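Local coordinates for protein putative ATP-dependent endonuclease of the OLD family (Thermus scotoductus, PDB 6P74) that degrades linear and supercoiled double-stranded DNA from 5' to 3' with divalent metal ions and hydrolyses ATP in a separate ATPase domain, at residues A[426-432]-A[471-477]. Coordinates in Å, arbitrary orientation, origin at the centre of the assembly. Residues are numbered along the deposited sequence.
With SM (samarium (III) ion), chain O.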
loop_
_atom_site.group_PDB
_atom_site.type_symbol
_atom_site.label_atom_id
_atom_site.label_comp_id
_atom_site.label_asym_id
_atom_site.label_seq_id
_atom_site.Cartn_x
_atom_site.Cartn_y
_atom_site.Cartn_z
ATOM N N PHE A 426 -15.313 -1.295 31.130
ATOM C CA PHE A 426 -16.405 -2.234 31.343
ATOM C C PHE A 426 -17.189 -1.846 32.591
ATOM O O PHE A 426 -16.689 -1.146 33.471
ATOM C CB PHE A 426 -15.887 -3.673 31.472
ATOM C CG PHE A 426 -15.027 -3.889 32.685
ATOM C CD1 PHE A 426 -13.673 -3.629 32.638
ATOM C CD2 PHE A 426 -15.588 -4.304 33.884
ATOM C CE1 PHE A 426 -12.881 -3.794 33.766
ATOM C CE2 PHE A 426 -14.814 -4.482 35.007
ATOM C CZ PHE A 426 -13.447 -4.230 34.948
ATOM N N VAL A 427 -18.436 -2.313 32.652
ATOM C CA VAL A 427 -19.235 -2.301 33.873
ATOM C C VAL A 427 -19.728 -3.732 34.129
ATOM O O VAL A 427 -20.064 -4.469 33.194
ATOM C CB VAL A 427 -20.402 -1.291 33.756
ATOM C CG1 VAL A 427 -21.349 -1.382 34.953
ATOM C CG2 VAL A 427 -19.870 0.143 33.598
ATOM N N VAL A 428 -19.735 -4.138 35.392
ATOM C CA VAL A 428 -20.297 -5.415 35.813
ATOM C C VAL A 428 -21.642 -5.175 36.512
ATOM O O VAL A 428 -21.752 -4.308 37.393
ATOM C CB VAL A 428 -19.346 -6.162 36.762
ATOM C CG1 VAL A 428 -19.939 -7.501 37.102
ATOM C CG2 VAL A 428 -17.952 -6.318 36.154
ATOM N N VAL A 429 -22.653 -5.974 36.166
ATOM C CA VAL A 429 -23.854 -6.110 36.994
ATOM C C VAL A 429 -24.047 -7.586 37.284
ATOM O O VAL A 429 -23.998 -8.408 36.365
ATOM C CB VAL A 429 -25.138 -5.562 36.336
ATOM C CG1 VAL A 429 -26.108 -5.071 37.401
ATOM C CG2 VAL A 429 -24.837 -4.511 35.304
ATOM N N HIS A 430 -24.343 -7.918 38.536
ATOM C CA HIS A 430 -24.721 -9.283 38.860
ATOM C C HIS A 430 -25.642 -9.288 40.081
ATOM O O HIS A 430 -25.759 -8.298 40.818
ATOM C CB HIS A 430 -23.478 -10.138 39.096
ATOM C CG HIS A 430 -22.719 -9.751 40.322
ATOM N ND1 HIS A 430 -23.084 -10.174 41.578
ATOM C CD2 HIS A 430 -21.633 -8.952 40.492
ATOM C CE1 HIS A 430 -22.241 -9.675 42.468
ATOM N NE2 HIS A 430 -21.351 -8.933 41.835
ATOM N N ASP A 431 -26.274 -10.435 40.309
ATOM C CA ASP A 431 -27.133 -10.608 41.476
ATOM C C ASP A 431 -26.311 -10.878 42.724
ATOM O O ASP A 431 -25.223 -11.453 42.665
ATOM C CB ASP A 431 -28.127 -11.766 41.261
ATOM C CG ASP A 431 -29.223 -11.434 40.232
ATOM O OD1 ASP A 431 -29.373 -10.243 39.918
ATOM O OD2 ASP A 431 -29.911 -12.354 39.714
ATOM N N GLU A 432 -26.857 -10.483 43.876
ATOM C CA GLU A 432 -26.218 -10.842 45.134
ATOM C C GLU A 432 -26.383 -12.333 45.422
ATOM O O GLU A 432 -25.409 -13.025 45.739
ATOM C CB GLU A 432 -26.789 -10.003 46.270
ATOM C CG GLU A 432 -26.116 -10.210 47.636
ATOM C CD GLU A 432 -26.962 -9.598 48.763
ATOM O OE1 GLU A 432 -28.112 -9.215 48.475
ATOM O OE2 GLU A 432 -26.508 -9.508 49.928
ATOM N N ARG A 471 -16.873 -0.149 39.560
ATOM C CA ARG A 471 -17.330 -0.677 38.284
ATOM C C ARG A 471 -18.379 -1.770 38.435
ATOM O O ARG A 471 -18.806 -2.344 37.425
ATOM C CB ARG A 471 -16.133 -1.204 37.485
ATOM C CG ARG A 471 -15.004 -0.191 37.387
ATOM C CD ARG A 471 -14.380 -0.148 35.991
ATOM N NE ARG A 471 -13.322 -1.111 35.816
ATOM C CZ ARG A 471 -12.104 -0.954 36.315
ATOM N NH1 ARG A 471 -11.849 0.130 37.040
ATOM N NH2 ARG A 471 -11.154 -1.868 36.104
ATOM N N VAL A 472 -18.806 -2.074 39.658
ATOM C CA VAL A 472 -19.668 -3.217 39.933
ATOM C C VAL A 472 -20.973 -2.745 40.550
ATOM O O VAL A 472 -20.968 -1.999 41.539
ATOM C CB VAL A 472 -18.976 -4.239 40.850
ATOM C CG1 VAL A 472 -19.920 -5.430 41.116
ATOM C CG2 VAL A 472 -17.763 -4.716 40.194
ATOM N N PHE A 473 -22.083 -3.196 39.971
ATOM C CA PHE A 473 -23.423 -2.960 40.501
ATOM C C PHE A 473 -24.034 -4.291 40.930
ATOM O O PHE A 473 -23.969 -5.271 40.185
ATOM C CB PHE A 473 -24.289 -2.259 39.450
ATOM C CG PHE A 473 -23.780 -0.885 39.090
ATOM C CD1 PHE A 473 -22.638 -0.735 38.318
ATOM C CD2 PHE A 473 -24.391 0.247 39.594
ATOM C CE1 PHE A 473 -22.134 0.526 38.020
ATOM C CE2 PHE A 473 -23.911 1.519 39.282
ATOM C CZ PHE A 473 -22.784 1.660 38.489
ATOM N N VAL A 474 -24.622 -4.335 42.127
ATOM C CA VAL A 474 -25.149 -5.586 42.654
ATOM C C VAL A 474 -26.659 -5.469 42.796
ATOM O O VAL A 474 -27.152 -4.604 43.525
ATOM C CB VAL A 474 -24.506 -5.973 43.986
ATOM C CG1 VAL A 474 -25.076 -7.314 44.418
ATOM C CG2 VAL A 474 -22.946 -6.050 43.835
ATOM N N VAL A 475 -27.393 -6.344 42.110
ATOM C CA VAL A 475 -28.847 -6.402 42.276
ATOM C C VAL A 475 -29.165 -7.276 43.485
ATOM O O VAL A 475 -28.857 -8.470 43.485
ATOM C CB VAL A 475 -29.538 -6.945 41.019
ATOM C CG1 VAL A 475 -31.060 -6.899 41.241
ATOM C CG2 VAL A 475 -29.151 -6.144 39.805
ATOM N N GLN A 476 -29.778 -6.681 44.511
ATOM C CA GLN A 476 -30.115 -7.306 45.799
ATOM C C GLN A 476 -31.605 -7.597 45.880
ATOM O O GLN A 476 -32.408 -6.654 45.775
ATOM C CB GLN A 476 -29.748 -6.360 46.943
ATOM C CG GLN A 476 -28.356 -5.816 46.882
ATOM C CD GLN A 476 -27.980 -5.187 48.191
ATOM O OE1 GLN A 476 -28.224 -4.005 48.404
ATOM N NE2 GLN A 476 -27.429 -5.986 49.101
ATOM N N PRO A 477 -32.027 -8.841 46.128
ATOM C CA PRO A 477 -31.173 -10.025 46.191
ATOM C C PRO A 477 -30.859 -10.567 44.808
ATOM O O PRO A 477 -29.858 -11.259 44.676
ATOM C CB PRO A 477 -32.005 -11.038 46.979
ATOM C CG PRO A 477 -33.446 -10.603 46.757
ATOM C CD PRO A 477 -33.376 -9.092 46.690
HETATM SM SM SM O . -30.227 -14.403 38.586
HETATM O O HOH W 1 -30.562 -15.103 41.062
#
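This contact joins the last two strands of the parallel Toprim sheet and ends at a bound samarium ion, probably at the nuclease metal site. Strand 426-431 lies inside the sheet, with strand 372-376 on its other side. Strand 472-475 is an outermost strand. Their axes approach to 4.7 Å at 21°. Five backbone hydrogen bonds set the parallel register: Val428 N to Arg471 O (2.9 Å), Phe473 N to Val428 O (2.8 Å), His430 N to Phe473 O (3.1 Å), Val475 N to His430 O (2.9 Å) and Glu432 N to Val475 O (2.9 Å). Val427, Val429, Phe473 and Val475 share one face. There Val427 CG1 meets Phe473 CD1 at 3.7 Å and Val429 CG1 meets Val475 CG2 at 4.0 Å, against helix 513-523. Val428, His430 and Val472 lie on the other face, which helices 409-422 and 443-467 pack against. Arg471 NE sits over one face of the Phe426 ring, 3.2 Å from Phe426 CZ. His430 ND1 donates to Asp431 O (2.7 Å). At the C-terminal end of its strand, Asp431 OD2 binds samarium at 2.4 Å, and Glu480 is the other protein ligand. Asp431 OD1 accepts a hydrogen bond from Leu479 N, just beyond the cis peptide before Pro477. An acidic residue at a strand end, here probably a ligand of the catalytic divalent metal, is typical of the Toprim fold.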